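Local coordinates for DUF3247 family protein (Xanthomonas campestris pv. campestris, PDB 2E12), which is of unknown function but adopts a novel variant of the Sm-like fold, which is consistent with a role in RNA-related processes but does not establish one, at residues 21-25 against 83-89; 2-8 against 54-60; 49-54 against 63-67. The contacts are given in a common frame with arbitrary orientation. Numbering follows the deposited sequence.

In the fold
Starting from the N terminus, the largely extended residues 2-8 meet residues 54-60 in contact 2, which closes a long loop containing helix 12-23 and the strands up to 44-55. Contact 1 then ties the end of that helix, residues 21-25, to residues 83-89 at the start of strand 86-91. Its segments alternate along the chain with those of contact 2, so the two loops cross. Contact 3, the pairing of 49-54 with 63-67 in the hairpin of strands 44-55 and 61-70, nests inside the loop of contact 1 and crosses contact 2, with which it shares Tyr54. Met83 and Gly65, joined by a backbone hydrogen bond, connect contact 1 to contact 3; His7 and Asn64 connect contacts 2 and 3.

Contact 1: residues 21-25 against 83-89; sequences WVKLL and MDRIVAV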
loop_
_atom_site.group_PDB
_atom_site.type_symbol
_atom_site.label_atom_id
_atom_site.label_comp_id
_atom_site.label_asym_id
_atom_site.label_seq_id
_atom_site.Cartn_x
_atom_site.Cartn_y
_atom_site.Cartn_z
ATOM N N TRP A 21 4.768 3.647 -2.313
ATOM C CA TRP A 21 5.910 4.499 -2.653
ATOM C C TRP A 21 5.713 5.195 -3.991
ATOM O O TRP A 21 6.097 6.355 -4.161
ATOM C CB TRP A 21 7.206 3.677 -2.709
ATOM C CG TRP A 21 7.722 3.202 -1.369
ATOM C CD1 TRP A 21 8.550 2.138 -1.146
ATOM C CD2 TRP A 21 7.464 3.784 -0.082
ATOM N NE1 TRP A 21 8.821 2.019 0.193
ATOM C CE2 TRP A 21 8.170 3.016 0.870
ATOM C CE3 TRP A 21 6.707 4.879 0.358
ATOM C CZ2 TRP A 21 8.140 3.307 2.238
ATOM C CZ3 TRP A 21 6.677 5.167 1.718
ATOM C CH2 TRP A 21 7.391 4.382 2.641
ATOM N N VAL A 22 5.132 4.478 -4.948
ATOM C CA VAL A 22 4.880 5.051 -6.265
ATOM C C VAL A 22 3.935 6.246 -6.116
ATOM O O VAL A 22 4.157 7.297 -6.696
ATOM C CB VAL A 22 4.261 3.994 -7.219
ATOM C CG1 VAL A 22 3.976 4.604 -8.589
ATOM C CG2 VAL A 22 5.218 2.809 -7.356
ATOM N N LYS A 23 2.893 6.064 -5.313
ATOM C CA LYS A 23 1.909 7.106 -5.046
ATOM C C LYS A 23 2.565 8.367 -4.487
ATOM O O LYS A 23 2.072 9.477 -4.684
ATOM C CB LYS A 23 0.870 6.589 -4.042
ATOM C CG LYS A 23 -0.121 5.584 -4.608
ATOM C CD LYS A 23 -1.186 6.273 -5.443
ATOM C CE LYS A 23 -1.803 7.426 -4.661
ATOM N NZ LYS A 23 -2.115 7.021 -3.260
ATOM N N LEU A 24 3.676 8.189 -3.781
ATOM C CA LEU A 24 4.389 9.310 -3.194
ATOM C C LEU A 24 5.572 9.770 -4.052
ATOM O O LEU A 24 6.258 10.725 -3.706
ATOM C CB LEU A 24 4.879 8.933 -1.798
ATOM C CG LEU A 24 3.790 8.458 -0.831
ATOM C CD1 LEU A 24 4.435 8.067 0.495
ATOM C CD2 LEU A 24 2.751 9.551 -0.624
ATOM N N LEU A 25 5.810 9.095 -5.171
ATOM C CA LEU A 25 6.922 9.456 -6.047
ATOM C C LEU A 25 6.448 9.791 -7.454
ATOM O O LEU A 25 6.948 9.233 -8.437
ATOM C CB LEU A 25 7.938 8.308 -6.124
ATOM C CG LEU A 25 8.783 8.019 -4.881
ATOM C CD1 LEU A 25 9.500 6.686 -5.028
ATOM C CD2 LEU A 25 9.780 9.145 -4.682
ATOM N N MET A 83 13.786 0.226 -5.627
ATOM C CA MET A 83 12.825 0.686 -4.628
ATOM C C MET A 83 12.634 -0.110 -3.336
ATOM O O MET A 83 12.113 0.434 -2.363
ATOM C CB MET A 83 11.475 0.925 -5.311
ATOM C CG MET A 83 11.457 2.209 -6.139
ATOM S SD MET A 83 10.135 2.288 -7.372
ATOM C CE MET A 83 8.768 2.868 -6.372
ATOM N N ASP A 84 13.047 -1.374 -3.299
ATOM C CA ASP A 84 12.903 -2.153 -2.066
ATOM C C ASP A 84 13.818 -1.624 -0.955
ATOM O O ASP A 84 13.744 -2.064 0.192
ATOM C CB ASP A 84 13.221 -3.633 -2.311
ATOM C CG ASP A 84 14.593 -3.852 -2.930
ATOM O OD1 ASP A 84 15.083 -5.001 -2.888
ATOM O OD2 ASP A 84 15.177 -2.888 -3.464
ATOM N N ARG A 85 14.678 -0.675 -1.301
ATOM C CA ARG A 85 15.614 -0.090 -0.341
ATOM C C ARG A 85 15.029 1.120 0.400
ATOM O O ARG A 85 15.647 1.646 1.330
ATOM C CB ARG A 85 16.895 0.336 -1.063
ATOM C CG ARG A 85 17.503 -0.733 -1.970
ATOM C CD ARG A 85 18.177 -1.871 -1.194
ATOM N NE ARG A 85 17.240 -2.667 -0.401
ATOM C CZ ARG A 85 17.590 -3.717 0.337
ATOM N NH1 ARG A 85 18.858 -4.103 0.387
ATOM N NH2 ARG A 85 16.674 -4.379 1.028
ATOM N N ILE A 86 13.840 1.556 -0.003
ATOM C CA ILE A 86 13.199 2.726 0.609
ATOM C C ILE A 86 12.460 2.474 1.910
ATOM O O ILE A 86 11.734 1.498 2.036
ATOM C CB ILE A 86 12.215 3.394 -0.373
ATOM C CG1 ILE A 86 13.012 3.995 -1.535
ATOM C CG2 ILE A 86 11.359 4.439 0.365
ATOM C CD1 ILE A 86 12.179 4.560 -2.667
ATOM N N VAL A 87 12.632 3.399 2.852
ATOM C CA VAL A 87 12.007 3.333 4.172
ATOM C C VAL A 87 11.023 4.489 4.404
ATOM O O VAL A 87 10.080 4.374 5.193
ATOM C CB VAL A 87 13.092 3.371 5.269
ATOM C CG1 VAL A 87 12.466 3.208 6.636
ATOM C CG2 VAL A 87 14.110 2.283 5.015
ATOM N N ALA A 88 11.237 5.604 3.714
ATOM C CA ALA A 88 10.355 6.757 3.870
ATOM C C ALA A 88 10.503 7.733 2.706
ATOM O O ALA A 88 11.565 7.824 2.099
ATOM C CB ALA A 88 10.660 7.471 5.190
ATOM N N VAL A 89 9.428 8.456 2.408
ATOM C CA VAL A 89 9.426 9.439 1.331
ATOM C C VAL A 89 8.659 10.665 1.799
ATOM O O VAL A 89 7.466 10.576 2.086
ATOM C CB VAL A 89 8.734 8.896 0.061
ATOM C CG1 VAL A 89 8.675 9.986 -0.997
ATOM C CG2 VAL A 89 9.482 7.676 -0.471
#
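In this Sm-like fold the N-terminal helix packs on the beta-sheet framework, and here its last turn meets the 3-10 segment 83-85 and the strand that follows. Trp21, in the m rotamer, lays its indole along the strand: CG2 of Ile86 sits over the ring face, 3.7 Å from the centroid of the five-membered ring, in a CH-pi contact, while Trp21 CE3 lies 4.0 Å from Val89 CG2. A classic beta bulge, Val87 and Ala88 both facing Glu34, breaks the strand's regular side-chain pattern, so that Ile86 and Val89 point toward the helix and the two bulge residues away. Leu25 (m, t) reaches both inward-pointing residues, with CD1 4.2 Å from Ile86 CD1 and CD2 3.9 Å from Val89 CG1. Beyond it Leu67 and Val31 continue the apolar core. Met83 folds its thioether with chi3 near +84°, which places its CE 4.1 Å from both Trp21 CB and Leu25 CD1, and 3.7 Å from Val22 CG2.

Contact 2: residues 2-8 against 54-60; sequences PKYAPHV and YRDEQER
This is a surface contact in which the N-terminal residues 2-8, ahead of helix 12-23, lie beside the end of strand 44-55 and its following turn. A single backbone bridge pairs Tyr4 with Arg55 (CA atoms 4.7 Å apart), and the segments run parallel, Ala5 lying opposite Asp56 (CA-CA 5.4 Å). Arg55 N donates to Lys3 O at 3.0 Å and Ala5 N to Arg55 O at 2.9 Å. Residues 2-5 are extended, Pro6 (phi/psi -56/-34) kinks the chain, and His7 and Val8 return to beta values. Ala5 and Val8 point toward the strand, placing Ala5 CB and Val8 CG1 each 3.7 Å from Tyr54 CB; the Tyr54 ring (chi1 m) meets Lys3 CB at its edge and packs edge-to-face on Trp82. Tyr4, also m, turns its ring so that Arg55 CB lies over one face, 4.1 Å from the centroid, and its OH donates to Glu59 OE1 at 3.0 Å. The same OE1 takes a 2.9 Å salt bridge from Arg55 NH1, while Pro2 CG rests over the guanidinium, 3.5 Å from Arg55 CZ. A water links Val8 N (3.0 Å) to Asp56 OD2 (2.9 Å). Residues 56-59 form a type I turn, with Glu59 N hydrogen-bonded to Asp56 O (2.9 Å), Asp56 N to Arg60 O (3.1 Å) and Arg60 N to Asp56 OD1 (2.8 Å). Glu59 in the left-handed region (74/25) makes this a type I turn with a G1 bulge, the hairpin connection of strands 44-55 and 61-70, with residues 2-5 parallel to the strand end leading into it.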
loop_
_atom_site.group_PDB
_atom_site.type_symbol
_atom_site.label_atom_id
_atom_site.label_comp_id
_atom_site.label_asym_id
_atom_site.label_seq_id
_atom_site.Cartn_x
_atom_site.Cartn_y
_atom_site.Cartn_z
ATOM N N PRO A 2 14.090 -12.337 -19.909
ATOM C CA PRO A 2 13.933 -11.926 -18.508
ATOM C C PRO A 2 14.835 -10.776 -18.064
ATOM O O PRO A 2 15.996 -10.702 -18.450
ATOM C CB PRO A 2 14.256 -13.206 -17.720
ATOM C CG PRO A 2 14.312 -14.317 -18.774
ATOM C CD PRO A 2 14.829 -13.606 -19.989
ATOM N N LYS A 3 14.296 -9.878 -17.252
ATOM C CA LYS A 3 15.084 -8.779 -16.716
ATOM C C LYS A 3 15.433 -9.270 -15.314
ATOM O O LYS A 3 14.572 -9.818 -14.625
ATOM C CB LYS A 3 14.252 -7.496 -16.652
ATOM C CG LYS A 3 13.649 -7.091 -17.988
ATOM C CD LYS A 3 12.924 -5.765 -17.871
ATOM C CE LYS A 3 12.350 -5.325 -19.208
ATOM N NZ LYS A 3 11.681 -3.996 -19.106
ATOM N N TYR A 4 16.689 -9.112 -14.911
ATOM C CA TYR A 4 17.132 -9.575 -13.593
ATOM C C TYR A 4 17.342 -8.442 -12.591
ATOM O O TYR A 4 17.808 -7.357 -12.943
ATOM C CB TYR A 4 18.427 -10.393 -13.724
ATOM C CG TYR A 4 18.239 -11.715 -14.452
ATOM C CD1 TYR A 4 18.032 -11.755 -15.836
ATOM C CD2 TYR A 4 18.203 -12.926 -13.747
ATOM C CE1 TYR A 4 17.781 -12.973 -16.499
ATOM C CE2 TYR A 4 17.960 -14.147 -14.405
ATOM C CZ TYR A 4 17.745 -14.162 -15.776
ATOM O OH TYR A 4 17.462 -15.360 -16.416
ATOM N N ALA A 5 16.963 -8.696 -11.343
ATOM C CA ALA A 5 17.109 -7.711 -10.277
ATOM C C ALA A 5 17.777 -8.387 -9.092
ATOM O O ALA A 5 17.654 -9.595 -8.911
ATOM C CB ALA A 5 15.737 -7.155 -9.870
ATOM N N PRO A 6 18.514 -7.616 -8.286
ATOM C CA PRO A 6 19.208 -8.133 -7.105
ATOM C C PRO A 6 18.285 -8.848 -6.099
ATOM O O PRO A 6 18.706 -9.811 -5.463
ATOM C CB PRO A 6 19.892 -6.885 -6.522
ATOM C CG PRO A 6 19.199 -5.712 -7.214
ATOM C CD PRO A 6 18.944 -6.240 -8.580
ATOM N N HIS A 7 17.044 -8.375 -5.960
ATOM C CA HIS A 7 16.061 -8.989 -5.050
ATOM C C HIS A 7 14.658 -8.840 -5.647
ATOM O O HIS A 7 14.411 -7.896 -6.394
ATOM C CB HIS A 7 16.059 -8.303 -3.669
ATOM C CG HIS A 7 17.408 -8.197 -3.027
ATOM N ND1 HIS A 7 18.330 -7.237 -3.387
ATOM C CD2 HIS A 7 17.981 -8.917 -2.033
ATOM C CE1 HIS A 7 19.413 -7.368 -2.641
ATOM N NE2 HIS A 7 19.226 -8.379 -1.813
ATOM N N VAL A 8 13.748 -9.765 -5.327
ATOM C CA VAL A 8 12.355 -9.704 -5.821
ATOM C C VAL A 8 11.374 -10.132 -4.707
ATOM O O VAL A 8 11.725 -10.952 -3.859
ATOM C CB VAL A 8 12.134 -10.594 -7.091
ATOM C CG1 VAL A 8 12.885 -10.011 -8.282
ATOM C CG2 VAL A 8 12.598 -12.022 -6.824
ATOM N N TYR A 54 10.526 -9.388 -12.095
ATOM C CA TYR A 54 11.933 -9.645 -12.439
ATOM C C TYR A 54 12.328 -11.033 -11.947
ATOM O O TYR A 54 11.521 -11.720 -11.330
ATOM C CB TYR A 54 12.846 -8.620 -11.753
ATOM C CG TYR A 54 12.638 -7.174 -12.163
ATOM C CD1 TYR A 54 13.207 -6.671 -13.331
ATOM C CD2 TYR A 54 11.899 -6.302 -11.362
ATOM C CE1 TYR A 54 13.051 -5.334 -13.687
ATOM C CE2 TYR A 54 11.735 -4.969 -11.710
ATOM C CZ TYR A 54 12.314 -4.490 -12.873
ATOM O OH TYR A 54 12.159 -3.167 -13.216
ATOM N N ARG A 55 13.567 -11.429 -12.239
ATOM C CA ARG A 55 14.146 -12.704 -11.796
ATOM C C ARG A 55 15.421 -12.404 -11.016
ATOM O O ARG A 55 16.187 -11.500 -11.386
ATOM C CB ARG A 55 14.592 -13.604 -12.960
ATOM C CG ARG A 55 13.527 -14.349 -13.707
ATOM C CD ARG A 55 14.213 -15.432 -14.539
ATOM N NE ARG A 55 13.340 -16.025 -15.545
ATOM C CZ ARG A 55 13.743 -16.897 -16.459
ATOM N NH1 ARG A 55 15.008 -17.294 -16.492
ATOM N NH2 ARG A 55 12.888 -17.342 -17.373
ATOM N N ASP A 56 15.665 -13.168 -9.956
ATOM C CA ASP A 56 16.907 -12.998 -9.214
ATOM C C ASP A 56 17.892 -14.042 -9.753
ATOM O O ASP A 56 17.571 -14.794 -10.682
ATOM C CB ASP A 56 16.707 -13.168 -7.702
ATOM C CG ASP A 56 15.999 -14.465 -7.327
ATOM O OD1 ASP A 56 16.128 -15.482 -8.040
ATOM O OD2 ASP A 56 15.324 -14.471 -6.278
ATOM N N GLU A 57 19.088 -14.088 -9.177
ATOM C CA GLU A 57 20.103 -15.020 -9.627
ATOM C C GLU A 57 19.712 -16.492 -9.550
ATOM O O GLU A 57 20.158 -17.285 -10.379
ATOM C CB GLU A 57 21.393 -14.807 -8.847
ATOM C CG GLU A 57 22.544 -15.589 -9.432
ATOM C CD GLU A 57 23.804 -15.443 -8.641
ATOM O OE1 GLU A 57 24.117 -14.302 -8.230
ATOM O OE2 GLU A 57 24.499 -16.472 -8.446
ATOM N N GLN A 58 18.920 -16.862 -8.542
ATOM C CA GLN A 58 18.468 -18.245 -8.366
ATOM C C GLN A 58 17.327 -18.543 -9.334
ATOM O O GLN A 58 16.772 -19.635 -9.330
ATOM C CB GLN A 58 17.998 -18.475 -6.918
ATOM C CG GLN A 58 19.123 -18.777 -5.929
ATOM C CD GLN A 58 18.692 -18.670 -4.464
ATOM O OE1 GLN A 58 17.641 -19.194 -4.062
ATOM N NE2 GLN A 58 19.513 -18.001 -3.658
ATOM N N GLU A 59 16.988 -17.544 -10.149
ATOM C CA GLU A 59 15.931 -17.622 -11.155
ATOM C C GLU A 59 14.480 -17.590 -10.642
ATOM O O GLU A 59 13.587 -18.089 -11.315
ATOM C CB GLU A 59 16.123 -18.863 -12.035
ATOM C CG GLU A 59 17.508 -19.009 -12.659
ATOM C CD GLU A 59 17.816 -17.950 -13.703
ATOM O OE1 GLU A 59 16.875 -17.399 -14.296
ATOM O OE2 GLU A 59 19.010 -17.681 -13.947
ATOM N N ARG A 60 14.254 -16.996 -9.469
ATOM C CA ARG A 60 12.916 -16.870 -8.883
ATOM C C ARG A 60 12.282 -15.524 -9.309
ATOM O O ARG A 60 12.963 -14.496 -9.324
ATOM C CB ARG A 60 12.996 -16.937 -7.341
ATOM C CG ARG A 60 13.839 -18.097 -6.768
ATOM C CD ARG A 60 13.978 -17.957 -5.236
ATOM N NE ARG A 60 14.714 -19.050 -4.582
ATOM C CZ ARG A 60 14.275 -20.300 -4.485
ATOM N NH1 ARG A 60 13.096 -20.639 -4.996
ATOM N NH2 ARG A 60 15.024 -21.222 -3.895
HETATM O O HOH W 1 15.081 -12.251 -4.409
#

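Contact 3: residues 49-54 against 63-67; sequences PTIQTY and SNGQL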
loop_
_atom_site.group_PDB
_atom_site.type_symbol
_atom_site.label_atom_id
_atom_site.label_comp_id
_atom_site.label_asym_id
_atom_site.label_seq_id
_atom_site.Cartn_x
_atom_site.Cartn_y
_atom_site.Cartn_z
ATOM N N PRO A 49 7.910 5.981 -11.343
ATOM C CA PRO A 49 8.359 4.587 -11.434
ATOM C C PRO A 49 7.195 3.607 -11.515
ATOM O O PRO A 49 6.050 3.962 -11.230
ATOM C CB PRO A 49 9.181 4.411 -10.165
ATOM C CG PRO A 49 8.459 5.282 -9.188
ATOM C CD PRO A 49 8.176 6.530 -10.000
ATOM N N THR A 50 7.498 2.375 -11.911
ATOM C CA THR A 50 6.473 1.345 -12.035
ATOM C C THR A 50 6.952 0.061 -11.374
ATOM O O THR A 50 8.146 -0.241 -11.394
ATOM C CB THR A 50 6.183 1.043 -13.515
ATOM O OG1 THR A 50 7.351 0.475 -14.120
ATOM C CG2 THR A 50 5.814 2.323 -14.255
ATOM N N ILE A 51 6.030 -0.683 -10.776
ATOM C CA ILE A 51 6.389 -1.948 -10.141
ATOM C C ILE A 51 6.254 -3.024 -11.215
ATOM O O ILE A 51 5.240 -3.072 -11.921
ATOM C CB ILE A 51 5.446 -2.273 -8.956
ATOM C CG1 ILE A 51 5.500 -1.141 -7.923
ATOM C CG2 ILE A 51 5.852 -3.588 -8.311
ATOM C CD1 ILE A 51 6.891 -0.848 -7.374
ATOM N N GLN A 52 7.282 -3.861 -11.359
ATOM C CA GLN A 52 7.281 -4.915 -12.373
ATOM C C GLN A 52 7.767 -6.262 -11.853
ATOM O O GLN A 52 8.119 -6.410 -10.682
ATOM C CB GLN A 52 8.178 -4.520 -13.545
ATOM C CG GLN A 52 7.902 -3.161 -14.148
ATOM C CD GLN A 52 9.028 -2.691 -15.050
ATOM O OE1 GLN A 52 9.481 -3.422 -15.930
ATOM N NE2 GLN A 52 9.482 -1.464 -14.836
ATOM N N THR A 53 7.792 -7.237 -12.758
ATOM C CA THR A 53 8.253 -8.596 -12.460
ATOM C C THR A 53 9.694 -8.803 -12.948
ATOM O O THR A 53 10.039 -8.463 -14.086
ATOM C CB THR A 53 7.364 -9.647 -13.150
ATOM O OG1 THR A 53 6.002 -9.476 -12.735
ATOM C CG2 THR A 53 7.835 -11.048 -12.793
ATOM N N TYR A 54 10.526 -9.388 -12.095
ATOM C CA TYR A 54 11.933 -9.645 -12.439
ATOM C C TYR A 54 12.328 -11.033 -11.947
ATOM O O TYR A 54 11.521 -11.720 -11.330
ATOM C CB TYR A 54 12.846 -8.620 -11.753
ATOM C CG TYR A 54 12.638 -7.174 -12.163
ATOM C CD1 TYR A 54 13.207 -6.671 -13.331
ATOM C CD2 TYR A 54 11.899 -6.302 -11.362
ATOM C CE1 TYR A 54 13.051 -5.334 -13.687
ATOM C CE2 TYR A 54 11.735 -4.969 -11.710
ATOM C CZ TYR A 54 12.314 -4.490 -12.873
ATOM O OH TYR A 54 12.159 -3.167 -13.216
ATOM N N SER A 63 8.259 -9.155 -7.461
ATOM C CA SER A 63 8.090 -7.739 -7.758
ATOM C C SER A 63 9.177 -6.832 -7.199
ATOM O O SER A 63 9.831 -7.152 -6.214
ATOM C CB SER A 63 6.729 -7.262 -7.253
ATOM O OG SER A 63 5.688 -7.893 -7.974
ATOM N N ASN A 64 9.355 -5.691 -7.860
ATOM C CA ASN A 64 10.327 -4.675 -7.471
ATOM C C ASN A 64 10.196 -3.513 -8.456
ATOM O O ASN A 64 9.323 -3.531 -9.320
ATOM C CB ASN A 64 11.745 -5.234 -7.527
ATOM C CG ASN A 64 12.686 -4.529 -6.568
ATOM O OD1 ASN A 64 12.468 -3.377 -6.195
ATOM N ND2 ASN A 64 13.748 -5.211 -6.184
ATOM N N GLY A 65 11.062 -2.512 -8.324
ATOM C CA GLY A 65 11.013 -1.368 -9.225
ATOM C C GLY A 65 12.293 -0.547 -9.216
ATOM O O GLY A 65 13.087 -0.618 -8.275
ATOM N N GLN A 66 12.495 0.240 -10.271
ATOM C CA GLN A 66 13.682 1.071 -10.386
ATOM C C GLN A 66 13.283 2.531 -10.439
ATOM O O GLN A 66 12.393 2.911 -11.197
ATOM C CB GLN A 66 14.478 0.685 -11.641
ATOM C CG GLN A 66 15.007 -0.757 -11.591
ATOM C CD GLN A 66 15.750 -1.165 -12.853
ATOM O OE1 GLN A 66 16.860 -0.707 -13.102
ATOM N NE2 GLN A 66 15.130 -2.020 -13.659
ATOM N N LEU A 67 13.961 3.336 -9.623
ATOM C CA LEU A 67 13.721 4.775 -9.508
ATOM C C LEU A 67 14.952 5.563 -9.939
ATOM O O LEU A 67 16.080 5.223 -9.575
ATOM C CB LEU A 67 13.397 5.123 -8.055
ATOM C CG LEU A 67 13.246 6.581 -7.616
ATOM C CD1 LEU A 67 12.006 7.182 -8.235
ATOM C CD2 LEU A 67 13.148 6.641 -6.099
HETATM O O HOH W 2 10.885 -0.454 -12.577
HETATM O O HOH W 3 10.533 2.298 -13.233
#
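Strands 51-54 and 63-67 are antiparallel neighbours that twist strongly, their axes approaching to 4.6 Å with 117° between their directions. Gln52 and Asn64 form the hydrogen-bonded pair, with Gln52 N to Asn64 O at 2.9 Å and Asn64 N to Gln52 O at 3.2 Å; Thr53 and Ser63 follow as a non-hydrogen-bonded pair. Toward Pro49 the backbones part and waters fill the gap. One water donates to Thr50 O (3.0 Å) and accepts from Gln66 N (2.9 Å); the other donates to Gln66 O (2.8 Å) and accepts a weak bond from Thr50 N (3.3 Å). Gly65 suits this place, since a CB there would lie only 3.1 Å from Thr50 O and 3.3 Å from Ile51 CD1. Ile51 and Ser63 share a face, with Ile51 CG2 3.9 Å from Ser63 CB, and Ile51 also packs on Leu18 and Val22 of helix 12-23. Tyr54 folds back along strand 63-67, its ring edge at Asn64 O (Tyr54 CE2 to Asn64 O 3.7 Å), and its OH accepts from Gln66 NE2 at 3.2 Å while also bonding the first water. Pro49 CG reaches Leu67 CD1 at 4.1 Å. Such a long, strongly twisted hairpin, with Ile51 packed on the N-terminal helix, is consistent with the curved antiparallel framework of the Sm-like fold.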